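Local coordinates for protein mannose-6-phosphate isomerase (Helicobacter pylori, PDB 2QH5) that probably makes GDP-mannose and diphosphate from mannose 1-phosphate and GTP, through the N-terminal nucleotidyltransferase domain that this chain represents, at residues V163-E168 with G182-N187; S188-F193 with V260-K265; V143-P148 with F152-S157; K127-L132 with V139-S144. One frame throughout, in Å; residues are numbered along the deposited sequence. Where two conformers were deposited one is given.

Contact 1: residues V163-E168 with G182-N187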
loop_
_atom_site.group_PDB
_atom_site.type_symbol
_atom_site.label_atom_id
_atom_site.label_comp_id
_atom_site.label_asym_id
_atom_site.label_seq_id
_atom_site.Cartn_x
_atom_site.Cartn_y
_atom_site.Cartn_z
ATOM N N VAL A 163 -15.087 -7.076 9.152
ATOM C CA VAL A 163 -15.543 -5.761 8.709
ATOM C C VAL A 163 -16.940 -5.874 8.098
ATOM O O VAL A 163 -17.172 -6.680 7.196
ATOM C CB VAL A 163 -14.501 -5.002 7.794
ATOM C CG1 VAL A 163 -13.078 -5.462 8.079
ATOM C CG2 VAL A 163 -14.825 -5.111 6.311
ATOM N N LYS A 164 -17.873 -5.096 8.638
ATOM C CA LYS A 164 -19.256 -5.115 8.173
ATOM C C LYS A 164 -19.388 -4.385 6.843
ATOM O O LYS A 164 -20.164 -4.794 5.979
ATOM C CB LYS A 164 -20.210 -4.538 9.230
ATOM C CG LYS A 164 -20.370 -5.434 10.459
ATOM C CD LYS A 164 -21.836 -5.684 10.791
ATOM C CE LYS A 164 -22.380 -4.697 11.817
ATOM N NZ LYS A 164 -22.203 -5.189 13.214
ATOM N N ARG A 165 -18.627 -3.304 6.690
ATOM C CA ARG A 165 -18.472 -2.641 5.398
ATOM C C ARG A 165 -17.333 -1.619 5.384
ATOM O O ARG A 165 -16.809 -1.220 6.429
ATOM C CB ARG A 165 -19.784 -1.996 4.906
ATOM C CG ARG A 165 -19.951 -0.545 5.294
ATOM C CD ARG A 165 -20.978 -0.359 6.370
ATOM N NE ARG A 165 -22.144 0.364 5.874
ATOM C CZ ARG A 165 -22.900 1.174 6.613
ATOM N NH1 ARG A 165 -22.621 1.384 7.896
ATOM N NH2 ARG A 165 -23.937 1.786 6.063
ATOM N N PHE A 166 -16.960 -1.224 4.170
ATOM C CA PHE A 166 -15.953 -0.211 3.928
ATOM C C PHE A 166 -16.654 0.963 3.262
ATOM O O PHE A 166 -17.293 0.801 2.221
ATOM C CB PHE A 166 -14.890 -0.775 2.987
ATOM C CG PHE A 166 -13.583 -0.051 3.037
ATOM C CD1 PHE A 166 -12.465 -0.665 3.585
ATOM C CD2 PHE A 166 -13.462 1.240 2.526
ATOM C CE1 PHE A 166 -11.250 -0.002 3.633
ATOM C CE2 PHE A 166 -12.255 1.911 2.569
ATOM C CZ PHE A 166 -11.146 1.289 3.124
ATOM N N ILE A 167 -16.553 2.138 3.871
ATOM C CA ILE A 167 -17.069 3.354 3.248
ATOM C C ILE A 167 -15.959 4.401 3.134
ATOM O O ILE A 167 -15.565 5.021 4.124
ATOM C CB ILE A 167 -18.357 3.925 3.949
ATOM C CG1 ILE A 167 -18.234 3.941 5.482
ATOM C CG2 ILE A 167 -19.604 3.161 3.502
ATOM C CD1 ILE A 167 -18.930 2.805 6.204
ATOM N N GLU A 168 -15.426 4.570 1.927
ATOM C CA GLU A 168 -14.331 5.518 1.727
ATOM C C GLU A 168 -14.864 6.912 1.442
ATOM O O GLU A 168 -15.712 7.089 0.564
ATOM C CB GLU A 168 -13.380 5.082 0.610
ATOM C CG GLU A 168 -11.988 5.676 0.778
ATOM C CD GLU A 168 -11.382 6.144 -0.525
ATOM O OE1 GLU A 168 -10.157 6.397 -0.549
ATOM O OE2 GLU A 168 -12.123 6.268 -1.524
ATOM N N GLY A 182 -19.718 4.101 17.205
ATOM C CA GLY A 182 -18.671 3.237 17.748
ATOM C C GLY A 182 -18.446 2.005 16.887
ATOM O O GLY A 182 -19.329 1.594 16.131
ATOM N N GLY A 183 -17.264 1.409 17.001
ATOM C CA GLY A 183 -16.902 0.270 16.158
ATOM C C GLY A 183 -16.503 0.706 14.756
ATOM O O GLY A 183 -16.626 -0.063 13.792
ATOM N N PHE A 184 -16.030 1.947 14.649
ATOM C CA PHE A 184 -15.536 2.503 13.392
ATOM C C PHE A 184 -14.070 2.906 13.491
ATOM O O PHE A 184 -13.651 3.542 14.464
ATOM C CB PHE A 184 -16.387 3.692 12.949
ATOM C CG PHE A 184 -17.541 3.307 12.078
ATOM C CD1 PHE A 184 -18.800 3.104 12.623
ATOM C CD2 PHE A 184 -17.363 3.127 10.711
ATOM C CE1 PHE A 184 -19.870 2.738 11.817
ATOM C CE2 PHE A 184 -18.426 2.767 9.895
ATOM C CZ PHE A 184 -19.683 2.572 10.447
ATOM N N TYR A 185 -13.299 2.522 12.478
ATOM C CA TYR A 185 -11.867 2.799 12.428
ATOM C C TYR A 185 -11.498 3.544 11.141
ATOM O O TYR A 185 -12.153 3.387 10.104
ATOM C CB TYR A 185 -11.063 1.497 12.496
ATOM C CG TYR A 185 -11.244 0.648 13.741
ATOM C CD1 TYR A 185 -10.245 0.578 14.711
ATOM C CD2 TYR A 185 -12.390 -0.121 13.929
ATOM C CE1 TYR A 185 -10.394 -0.215 15.844
ATOM C CE2 TYR A 185 -12.552 -0.910 15.061
ATOM C CZ TYR A 185 -11.552 -0.955 16.011
ATOM O OH TYR A 185 -11.720 -1.743 17.127
ATOM N N PHE A 186 -10.450 4.361 11.214
ATOM C CA PHE A 186 -9.843 4.937 10.016
ATOM C C PHE A 186 -9.064 3.849 9.304
ATOM O O PHE A 186 -8.309 3.103 9.930
ATOM C CB PHE A 186 -8.865 6.066 10.367
ATOM C CG PHE A 186 -9.523 7.382 10.692
ATOM C CD1 PHE A 186 -10.569 7.870 9.913
ATOM C CD2 PHE A 186 -9.063 8.152 11.760
ATOM C CE1 PHE A 186 -11.164 9.094 10.205
ATOM C CE2 PHE A 186 -9.651 9.372 12.059
ATOM C CZ PHE A 186 -10.703 9.848 11.278
ATOM N N ASN A 187 -9.249 3.754 7.995
ATOM C CA ASN A 187 -8.387 2.903 7.193
ATOM C C ASN A 187 -6.980 3.494 7.117
ATOM O O ASN A 187 -6.801 4.659 6.753
ATOM C CB ASN A 187 -8.966 2.699 5.796
ATOM C CG ASN A 187 -8.050 1.891 4.907
ATOM O OD1 ASN A 187 -7.304 1.025 5.381
ATOM N ND2 ASN A 187 -8.083 2.178 3.612
#
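A first torsion near 180° in both residues (chi1 -159° in Phe-166, 176° in Asn-187) swings the Phe-166 ring and the Asn-187 amide together. They meet on one face of the mixed beta sheet of this alpha/beta nucleotidyltransferase domain: strand 153-156 pairs with both 165-168 and 184-194, and the side chains reach over it. The amide comes to the edge of the ring, near its plane, with Asn-187 ND2 3.2 Å from Phe-166 CZ, and the two planes stand 79° apart. Asn-187 OD1 accepts a hydrogen bond from Gly-189 N, which fixes how the amide is turned; Asn suits the place because it can both accept that bond and bring its NH2 group to the ring edge. Helix 246-251 lies against Phe-166 through Asp-247 and Met-251.

Over the other face of strand 153-156, Ile-167 and Phe-184 cross at about a right angle. Branched Ile-167 sends a flexible delta methyl to the ring edge. Phe-184 stacks on Phe-178 of helix 172-181. At the border the Arg-165 guanidinium, salt-bridged to Glu-156, comes within 4.1 Å of Phe-184 CZ by its NH1, while Ile-167 CD1 lies 3.7 Å from Phe-184 CE2.

Contact 2: residues S188-F193 with V260-K265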
loop_
_atom_site.group_PDB
_atom_site.type_symbol
_atom_site.label_atom_id
_atom_site.label_comp_id
_atom_site.label_asym_id
_atom_site.label_seq_id
_atom_site.Cartn_x
_atom_site.Cartn_y
_atom_site.Cartn_z
ATOM N N SER A 188 -5.985 2.686 7.465
ATOM C CA SER A 188 -4.608 3.150 7.511
ATOM C C SER A 188 -4.055 3.368 6.114
ATOM O O SER A 188 -3.127 4.148 5.923
ATOM C CB SER A 188 -3.729 2.147 8.250
ATOM O OG SER A 188 -3.499 1.003 7.451
ATOM N N GLY A 189 -4.629 2.678 5.136
ATOM C CA GLY A 189 -4.118 2.718 3.774
ATOM C C GLY A 189 -3.071 1.649 3.537
ATOM O O GLY A 189 -2.675 1.430 2.402
ATOM N N MET A 190 -2.619 0.994 4.610
ATOM C CA MET A 190 -1.736 -0.181 4.523
ATOM C C MET A 190 -2.552 -1.435 4.219
ATOM O O MET A 190 -3.748 -1.468 4.502
ATOM C CB MET A 190 -0.997 -0.408 5.837
ATOM C CG MET A 190 -0.264 0.790 6.401
ATOM S SD MET A 190 0.616 0.331 7.902
ATOM C CE MET A 190 1.175 -1.326 7.474
ATOM N N PHE A 191 -1.906 -2.470 3.672
ATOM C CA PHE A 191 -2.600 -3.687 3.244
ATOM C C PHE A 191 -1.662 -4.869 3.219
ATOM O O PHE A 191 -0.493 -4.712 2.904
ATOM C CB PHE A 191 -3.177 -3.546 1.830
ATOM C CG PHE A 191 -4.246 -2.513 1.706
ATOM C CD1 PHE A 191 -3.994 -1.322 1.041
ATOM C CD2 PHE A 191 -5.502 -2.720 2.262
ATOM C CE1 PHE A 191 -4.970 -0.351 0.939
ATOM C CE2 PHE A 191 -6.488 -1.751 2.165
ATOM C CZ PHE A 191 -6.224 -0.567 1.499
ATOM N N VAL A 192 -2.182 -6.054 3.543
ATOM C CA VAL A 192 -1.454 -7.311 3.352
ATOM C C VAL A 192 -2.379 -8.304 2.665
ATOM O O VAL A 192 -3.570 -8.354 2.961
ATOM C CB VAL A 192 -0.912 -7.918 4.684
ATOM C CG1 VAL A 192 -0.088 -9.175 4.408
ATOM C CG2 VAL A 192 -0.061 -6.905 5.453
ATOM N N PHE A 193 -1.830 -9.057 1.718
ATOM C CA PHE A 193 -2.548 -10.092 0.973
ATOM C C PHE A 193 -1.552 -10.857 0.125
ATOM O O PHE A 193 -0.467 -10.353 -0.165
ATOM C CB PHE A 193 -3.663 -9.532 0.060
ATOM C CG PHE A 193 -3.431 -8.115 -0.437
ATOM C CD1 PHE A 193 -2.355 -7.801 -1.271
ATOM C CD2 PHE A 193 -4.320 -7.098 -0.086
ATOM C CE1 PHE A 193 -2.160 -6.503 -1.717
ATOM C CE2 PHE A 193 -4.140 -5.792 -0.538
ATOM C CZ PHE A 193 -3.057 -5.487 -1.342
ATOM N N VAL A 260 -6.937 -5.553 11.269
ATOM C CA VAL A 260 -6.035 -5.649 12.420
ATOM C C VAL A 260 -5.851 -4.230 12.964
ATOM O O VAL A 260 -5.610 -3.308 12.196
ATOM C CB VAL A 260 -4.661 -6.260 12.035
ATOM C CG1 VAL A 260 -3.769 -6.419 13.259
ATOM C CG2 VAL A 260 -4.836 -7.605 11.357
ATOM N N GLU A 261 -5.982 -4.045 14.275
ATOM C CA GLU A 261 -5.867 -2.707 14.873
ATOM C C GLU A 261 -4.430 -2.192 14.905
ATOM O O GLU A 261 -3.508 -2.915 15.289
ATOM C CB GLU A 261 -6.432 -2.693 16.295
ATOM C CG GLU A 261 -7.900 -3.061 16.407
ATOM C CD GLU A 261 -8.296 -3.427 17.825
ATOM O OE1 GLU A 261 -7.832 -2.752 18.769
ATOM O OE2 GLU A 261 -9.072 -4.392 17.994
ATOM N N LEU A 262 -4.247 -0.942 14.492
ATOM C CA LEU A 262 -2.951 -0.278 14.600
ATOM C C LEU A 262 -2.929 0.688 15.778
ATOM O O LEU A 262 -3.463 1.800 15.704
ATOM C CB LEU A 262 -2.575 0.447 13.302
ATOM C CG LEU A 262 -1.634 -0.281 12.336
ATOM C CD1 LEU A 262 -1.463 0.516 11.056
ATOM C CD2 LEU A 262 -0.278 -0.544 12.976
ATOM N N ASN A 263 -2.320 0.238 16.870
ATOM C CA ASN A 263 -2.139 1.062 18.056
ATOM C C ASN A 263 -0.651 1.332 18.216
ATOM O O ASN A 263 0.011 0.739 19.072
ATOM C CB ASN A 263 -2.697 0.349 19.293
ATOM C CG ASN A 263 -3.914 -0.508 18.977
ATOM O OD1 ASN A 263 -4.836 -0.071 18.289
ATOM N ND2 ASN A 263 -3.917 -1.739 19.481
ATOM N N ALA A 264 -0.126 2.219 17.374
ATOM C CA ALA A 264 1.316 2.433 17.297
ATOM C C ALA A 264 1.716 3.901 17.112
ATOM O O ALA A 264 2.843 4.190 16.701
ATOM C CB ALA A 264 1.911 1.566 16.186
ATOM N N LYS A 265 0.797 4.810 17.444
ATOM C CA LYS A 265 0.946 6.257 17.198
ATOM C C LYS A 265 1.090 6.579 15.710
ATOM O O LYS A 265 2.051 7.225 15.279
ATOM C CB LYS A 265 2.085 6.876 18.022
ATOM C CG LYS A 265 1.658 7.375 19.389
ATOM C CD LYS A 265 2.729 8.257 20.003
ATOM C CE LYS A 265 2.221 8.951 21.256
ATOM N NZ LYS A 265 3.234 9.897 21.798
#
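Ser-188 and Met-190 meet Leu-262 without any ring or amide between them; the nearby flat group is Phe-141 of strand 138-144, whose ring lies by Leu-262 while its CB is what touches Ser-188. The contact itself depends on a single methyl. Leu-262 CD1 sits 3.8 Å from Met-190 SD and 4.0 Å from Ser-188 CB, and the Met-190 and Leu-262 side chains cross at about a right angle.

The unbranched Met-190 chain is extended about chi2 (-177°), which carries its large, polarisable sulfur out to the leucine methyl; such a sulfur packs well against aliphatic carbon in a buried place. Beyond Leu-262, Met-190 also touches Tyr-122 of helix 119-134 and His-114. Serine suits position 188 for another reason: its hydroxyl turns back on its own chain, and Ser-188 OG accepts from Met-190 N at 3.0 Å, an ST turn. That bond gives the buried hydroxyl a partner while its CB still faces the leucine. The chain turns a corner at Gly-189, where at the positive phi (89°) a CB would run into the carbonyl O of the residue before, which calls for glycine.

Strand 138-144 lies between strands 184-194 and 257-261, so Leu-262, just past the latter, reaches across an intervening strand, part of the layered alpha/beta fold expected of the GT-A clan.

Contact 3: residues V143-P148 with F152-S157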
loop_
_atom_site.group_PDB
_atom_site.type_symbol
_atom_site.label_atom_id
_atom_site.label_comp_id
_atom_site.label_asym_id
_atom_site.label_seq_id
_atom_site.Cartn_x
_atom_site.Cartn_y
_atom_site.Cartn_z
ATOM N N VAL A 143 -7.390 2.205 12.508
ATOM C CA VAL A 143 -6.874 3.201 13.440
ATOM C C VAL A 143 -8.062 3.887 14.102
ATOM O O VAL A 143 -8.978 4.356 13.419
ATOM C CB VAL A 143 -5.945 4.230 12.741
ATOM C CG1 VAL A 143 -5.700 5.451 13.624
ATOM C CG2 VAL A 143 -4.619 3.583 12.366
ATOM N N SER A 144 -8.042 3.921 15.433
ATOM C CA SER A 144 -9.144 4.450 16.235
ATOM C C SER A 144 -9.347 5.945 16.039
ATOM O O SER A 144 -8.440 6.749 16.262
ATOM C CB SER A 144 -8.934 4.123 17.715
ATOM O OG SER A 144 -7.557 4.171 18.049
ATOM N N ILE A 145 -10.556 6.292 15.616
ATOM C CA ILE A 145 -10.932 7.659 15.280
ATOM C C ILE A 145 -10.978 8.582 16.498
ATOM O O ILE A 145 -11.574 8.243 17.523
ATOM C CB ILE A 145 -12.328 7.680 14.610
ATOM C CG1 ILE A 145 -12.384 6.688 13.444
ATOM C CG2 ILE A 145 -12.698 9.090 14.165
ATOM C CD1 ILE A 145 -13.767 6.516 12.844
ATOM N N ASP A 146 -10.340 9.746 16.382
ATOM C CA ASP A 146 -10.579 10.843 17.321
ATOM C C ASP A 146 -11.252 12.034 16.623
ATOM O O ASP A 146 -12.363 12.424 16.989
ATOM C CB ASP A 146 -9.302 11.256 18.082
ATOM C CG ASP A 146 -8.035 11.113 17.250
ATOM O OD1 ASP A 146 -7.959 11.709 16.153
ATOM O OD2 ASP A 146 -7.106 10.414 17.710
ATOM N N LYS A 147 -10.587 12.586 15.610
ATOM C CA LYS A 147 -11.137 13.700 14.835
ATOM C C LYS A 147 -11.685 13.223 13.488
ATOM O O LYS A 147 -10.919 12.859 12.595
ATOM C CB LYS A 147 -10.089 14.801 14.628
ATOM C CG LYS A 147 -9.797 15.658 15.864
ATOM C CD LYS A 147 -8.646 15.106 16.710
ATOM C CE LYS A 147 -7.313 15.158 15.966
ATOM N NZ LYS A 147 -6.962 16.530 15.496
ATOM N N PRO A 148 -13.021 13.229 13.342
ATOM C CA PRO A 148 -13.697 12.725 12.141
ATOM C C PRO A 148 -13.573 13.609 10.884
ATOM O O PRO A 148 -14.439 14.454 10.631
ATOM C CB PRO A 148 -15.162 12.611 12.583
ATOM C CG PRO A 148 -15.306 13.560 13.717
ATOM C CD PRO A 148 -13.968 13.711 14.364
ATOM N N PHE A 152 -10.612 10.416 4.756
ATOM C CA PHE A 152 -10.204 9.047 5.074
ATOM C C PHE A 152 -11.227 7.978 4.700
ATOM O O PHE A 152 -12.392 8.279 4.415
ATOM C CB PHE A 152 -9.863 8.924 6.559
ATOM C CG PHE A 152 -8.462 9.332 6.896
ATOM C CD1 PHE A 152 -7.379 8.618 6.399
ATOM C CD2 PHE A 152 -8.223 10.419 7.723
ATOM C CE1 PHE A 152 -6.080 8.992 6.710
ATOM C CE2 PHE A 152 -6.927 10.801 8.044
ATOM C CZ PHE A 152 -5.853 10.085 7.537
ATOM N N GLY A 153 -10.765 6.729 4.699
ATOM C CA GLY A 153 -11.629 5.563 4.542
ATOM C C GLY A 153 -12.109 5.066 5.894
ATOM O O GLY A 153 -11.362 5.064 6.878
ATOM N N TYR A 154 -13.368 4.654 5.943
ATOM C CA TYR A 154 -13.969 4.200 7.188
ATOM C C TYR A 154 -14.230 2.708 7.135
ATOM O O TYR A 154 -14.932 2.220 6.243
ATOM C CB TYR A 154 -15.271 4.955 7.469
ATOM C CG TYR A 154 -15.078 6.328 8.077
ATOM C CD1 TYR A 154 -14.416 7.342 7.379
ATOM C CD2 TYR A 154 -15.567 6.619 9.348
ATOM C CE1 TYR A 154 -14.239 8.599 7.935
ATOM C CE2 TYR A 154 -15.398 7.872 9.908
ATOM C CZ TYR A 154 -14.732 8.855 9.199
ATOM O OH TYR A 154 -14.566 10.097 9.760
ATOM N N ILE A 155 -13.644 1.989 8.087
ATOM C CA ILE A 155 -13.900 0.560 8.248
ATOM C C ILE A 155 -14.886 0.341 9.392
ATOM O O ILE A 155 -14.616 0.731 10.531
ATOM C CB ILE A 155 -12.609 -0.231 8.569
ATOM C CG1 ILE A 155 -11.501 0.081 7.565
ATOM C CG2 ILE A 155 -12.902 -1.718 8.591
ATOM C CD1 ILE A 155 -10.121 -0.355 8.026
ATOM N N GLU A 156 -16.030 -0.270 9.091
ATOM C CA GLU A 156 -16.948 -0.685 10.149
ATOM C C GLU A 156 -16.548 -2.055 10.652
ATOM O O GLU A 156 -16.611 -3.035 9.914
ATOM C CB GLU A 156 -18.405 -0.727 9.683
ATOM C CG GLU A 156 -19.369 -1.057 10.827
ATOM C CD GLU A 156 -20.835 -0.919 10.455
ATOM O OE1 GLU A 156 -21.689 -1.432 11.205
ATOM O OE2 GLU A 156 -21.143 -0.293 9.424
ATOM N N SER A 157 -16.122 -2.116 11.905
ATOM C CA SER A 157 -15.810 -3.392 12.524
ATOM C C SER A 157 -16.238 -3.377 13.987
ATOM O O SER A 157 -15.623 -2.703 14.820
ATOM C CB SER A 157 -14.326 -3.732 12.383
ATOM O OG SER A 157 -13.655 -3.558 13.609
#
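The shortest hydrogen bond within the two segments, Lys-147 N to Asp-146 OD1 at 2.8 Å, lies in the loop that brings Ile-145 and Pro-148 up to Tyr-154. Asp-146 OD1 receives it with its anti lone pair, bent at the hydrogen (142°); aspartate is just long enough to turn back on its neighbour.

Ile-145 reaches the tyrosine with its delta methyl: its CG1 lies beside the backbone N (chi1 -52°) and the chain is extended at chi2 (173°), which carries Ile-145 CD1 out to 3.6 Å from Tyr-154 CE2. It approaches the ring obliquely, the two side chains crossing at about a right angle. A long aliphatic arm spans this gap because, in the sheet of this alpha/beta domain, strand 184-194 runs between strands 138-144 and 153-156 and pairs with both. Phe-186 from that middle strand meets the Tyr-154 ring edge to face and also touches Ile-145.

Further along the loop, rigid Pro-148 packs at the phenol end, its CB 3.8 Å from Tyr-154 OH. The hydroxyl makes a weak hydrogen bond to Asn-149 O, giving the packed ring a polar end that meets the loop. Helix 172-181 closes over the group through Ala-175 and Ile-176.

Contact 4: residues K127-L132 with V139-S144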
loop_
_atom_site.group_PDB
_atom_site.type_symbol
_atom_site.label_atom_id
_atom_site.label_comp_id
_atom_site.label_asym_id
_atom_site.label_seq_id
_atom_site.Cartn_x
_atom_site.Cartn_y
_atom_site.Cartn_z
ATOM N N LYS A 127 2.726 -9.349 11.787
ATOM C CA LYS A 127 2.740 -10.819 11.887
ATOM C C LYS A 127 1.341 -11.431 11.970
ATOM O O LYS A 127 1.116 -12.540 11.475
ATOM C CB LYS A 127 3.640 -11.310 13.028
ATOM C CG LYS A 127 5.116 -11.415 12.608
ATOM C CD LYS A 127 5.813 -12.675 13.141
ATOM C CE LYS A 127 6.716 -12.378 14.341
ATOM N NZ LYS A 127 5.970 -12.093 15.606
ATOM N N LYS A 128 0.416 -10.687 12.581
ATOM C CA LYS A 128 -1.006 -11.031 12.583
ATOM C C LYS A 128 -1.569 -10.982 11.162
ATOM O O LYS A 128 -2.114 -11.975 10.668
ATOM C CB LYS A 128 -1.804 -10.080 13.486
ATOM C CG LYS A 128 -1.689 -10.338 14.984
ATOM C CD LYS A 128 -2.601 -9.379 15.752
ATOM C CE LYS A 128 -2.685 -9.714 17.236
ATOM N NZ LYS A 128 -1.554 -9.132 18.015
ATOM N N ALA A 129 -1.414 -9.829 10.505
ATOM C CA ALA A 129 -1.894 -9.618 9.133
ATOM C C ALA A 129 -1.380 -10.666 8.158
ATOM O O ALA A 129 -2.122 -11.112 7.280
ATOM C CB ALA A 129 -1.518 -8.254 8.659
ATOM N N ILE A 130 -0.113 -11.053 8.317
ATOM C CA ILE A 130 0.492 -12.110 7.513
ATOM C C ILE A 130 -0.252 -13.433 7.670
ATOM O O ILE A 130 -0.494 -14.141 6.684
ATOM C CB ILE A 130 1.980 -12.318 7.885
ATOM C CG1 ILE A 130 2.807 -11.071 7.546
ATOM C CG2 ILE A 130 2.554 -13.552 7.186
ATOM C CD1 ILE A 130 2.977 -10.819 6.061
ATOM N N ASP A 131 -0.619 -13.762 8.908
ATOM C CA ASP A 131 -1.282 -15.033 9.183
ATOM C C ASP A 131 -2.657 -15.092 8.518
ATOM O O ASP A 131 -2.988 -16.091 7.870
ATOM C CB ASP A 131 -1.365 -15.308 10.686
ATOM C CG ASP A 131 -1.544 -16.789 10.996
ATOM O OD1 ASP A 131 -0.617 -17.580 10.693
ATOM O OD2 ASP A 131 -2.611 -17.161 11.540
ATOM N N LEU A 132 -3.427 -14.007 8.644
ATOM C CA LEU A 132 -4.719 -13.862 7.947
ATOM C C LEU A 132 -4.593 -13.943 6.427
ATOM O O LEU A 132 -5.457 -14.514 5.760
ATOM C CB LEU A 132 -5.400 -12.544 8.315
ATOM C CG LEU A 132 -5.871 -12.356 9.753
ATOM C CD1 LEU A 132 -6.220 -10.901 10.034
ATOM C CD2 LEU A 132 -7.047 -13.271 10.043
ATOM N N VAL A 139 -6.104 -8.121 3.915
ATOM C CA VAL A 139 -6.017 -7.611 5.265
ATOM C C VAL A 139 -5.803 -6.125 5.222
ATOM O O VAL A 139 -4.920 -5.628 4.524
ATOM C CB VAL A 139 -4.891 -8.302 6.083
ATOM C CG1 VAL A 139 -5.009 -7.955 7.545
ATOM C CG2 VAL A 139 -4.940 -9.811 5.895
ATOM N N THR A 140 -6.642 -5.422 5.971
ATOM C CA THR A 140 -6.550 -3.985 6.124
ATOM C C THR A 140 -6.230 -3.650 7.590
ATOM O O THR A 140 -6.240 -4.537 8.440
ATOM C CB THR A 140 -7.849 -3.311 5.657
ATOM O OG1 THR A 140 -7.637 -1.900 5.552
ATOM C CG2 THR A 140 -8.997 -3.596 6.618
ATOM N N PHE A 141 -5.923 -2.387 7.882
ATOM C CA PHE A 141 -5.516 -1.995 9.227
ATOM C C PHE A 141 -6.354 -0.839 9.768
ATOM O O PHE A 141 -6.502 0.192 9.110
ATOM C CB PHE A 141 -4.034 -1.608 9.270
ATOM C CG PHE A 141 -3.080 -2.760 9.074
ATOM C CD1 PHE A 141 -2.819 -3.272 7.800
ATOM C CD2 PHE A 141 -2.400 -3.301 10.156
ATOM C CE1 PHE A 141 -1.923 -4.325 7.617
ATOM C CE2 PHE A 141 -1.498 -4.358 9.979
ATOM C CZ PHE A 141 -1.258 -4.867 8.710
ATOM N N GLY A 142 -6.882 -1.009 10.979
ATOM C CA GLY A 142 -7.735 -0.000 11.589
ATOM C C GLY A 142 -7.011 0.932 12.542
ATOM O O GLY A 142 -6.125 0.511 13.287
ATOM N N VAL A 143 -7.390 2.205 12.508
ATOM C CA VAL A 143 -6.874 3.201 13.440
ATOM C C VAL A 143 -8.062 3.887 14.102
ATOM O O VAL A 143 -8.978 4.356 13.419
ATOM C CB VAL A 143 -5.945 4.230 12.741
ATOM C CG1 VAL A 143 -5.700 5.451 13.624
ATOM C CG2 VAL A 143 -4.619 3.583 12.366
ATOM N N SER A 144 -8.042 3.921 15.433
ATOM C CA SER A 144 -9.144 4.450 16.235
ATOM C C SER A 144 -9.347 5.945 16.039
ATOM O O SER A 144 -8.440 6.749 16.262
ATOM C CB SER A 144 -8.934 4.123 17.715
ATOM O OG SER A 144 -7.557 4.171 18.049
#
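Ala-129 presents its one methyl to two strand residues, with CB 3.4 Å from Phe-141 CZ and 3.7 Å from Val-139 CG1. This is helix-on-sheet packing within a beta-alpha-beta crossover: strand 106-111 leads through helix 119-134 to strand 138-144, parallel to it across strand 184-194. The small alanine lets the helix settle close, its axis 8.8 Å from that of the strand and running 149° to it. Phe-141 meets the methyl through CZ, obliquely to its ring. Its CG lies beside the backbone N (chi1 -69°), which directs the ring to the helix although its CB starts off to the side.

Val-139 works with both branches. CG1 takes the alanine methyl, while CG2 lies against the helix backbone, 3.4 Å from Ala-129 O; a beta-branched residue suits a strand and offers two methyls to the helix. One turn on, Leu-132 crosses Val-139 at about a right angle, Leu-132 CB lying 3.7 Å from Val-139 CG2.

Further out, Val-192 of strand 184-194 touches Ala-129 and Phe-141, and Val-260 of strand 257-261 touches Leu-132 and Val-139, so both flanking strands pack against the contact; Val-139 N is hydrogen-bonded to Val-192 O.

From the N terminus the contacts follow one another, and none nests within or crosses another. Contact 4 comes first, closing the short turn from helix 119-134 into strand 138-144. Contact 3 starts on the end of that strand, sharing Val-143 and Ser-144 with contact 4, and closes the loop to strand 153-156. Contact 1 spans helix 172-181 between strands 165-168 and 184-194. Contact 2 closes the longest connection, from residues 188-193 to 260-265. All reach one sheet: Phe-186 N probably bonds to Val-143 O, 2.7 Å away, joining contact 1 to contacts 3 and 4, and Leu-262 N likewise to Gly-142 O at 2.7 Å, joining contacts 2 and 4.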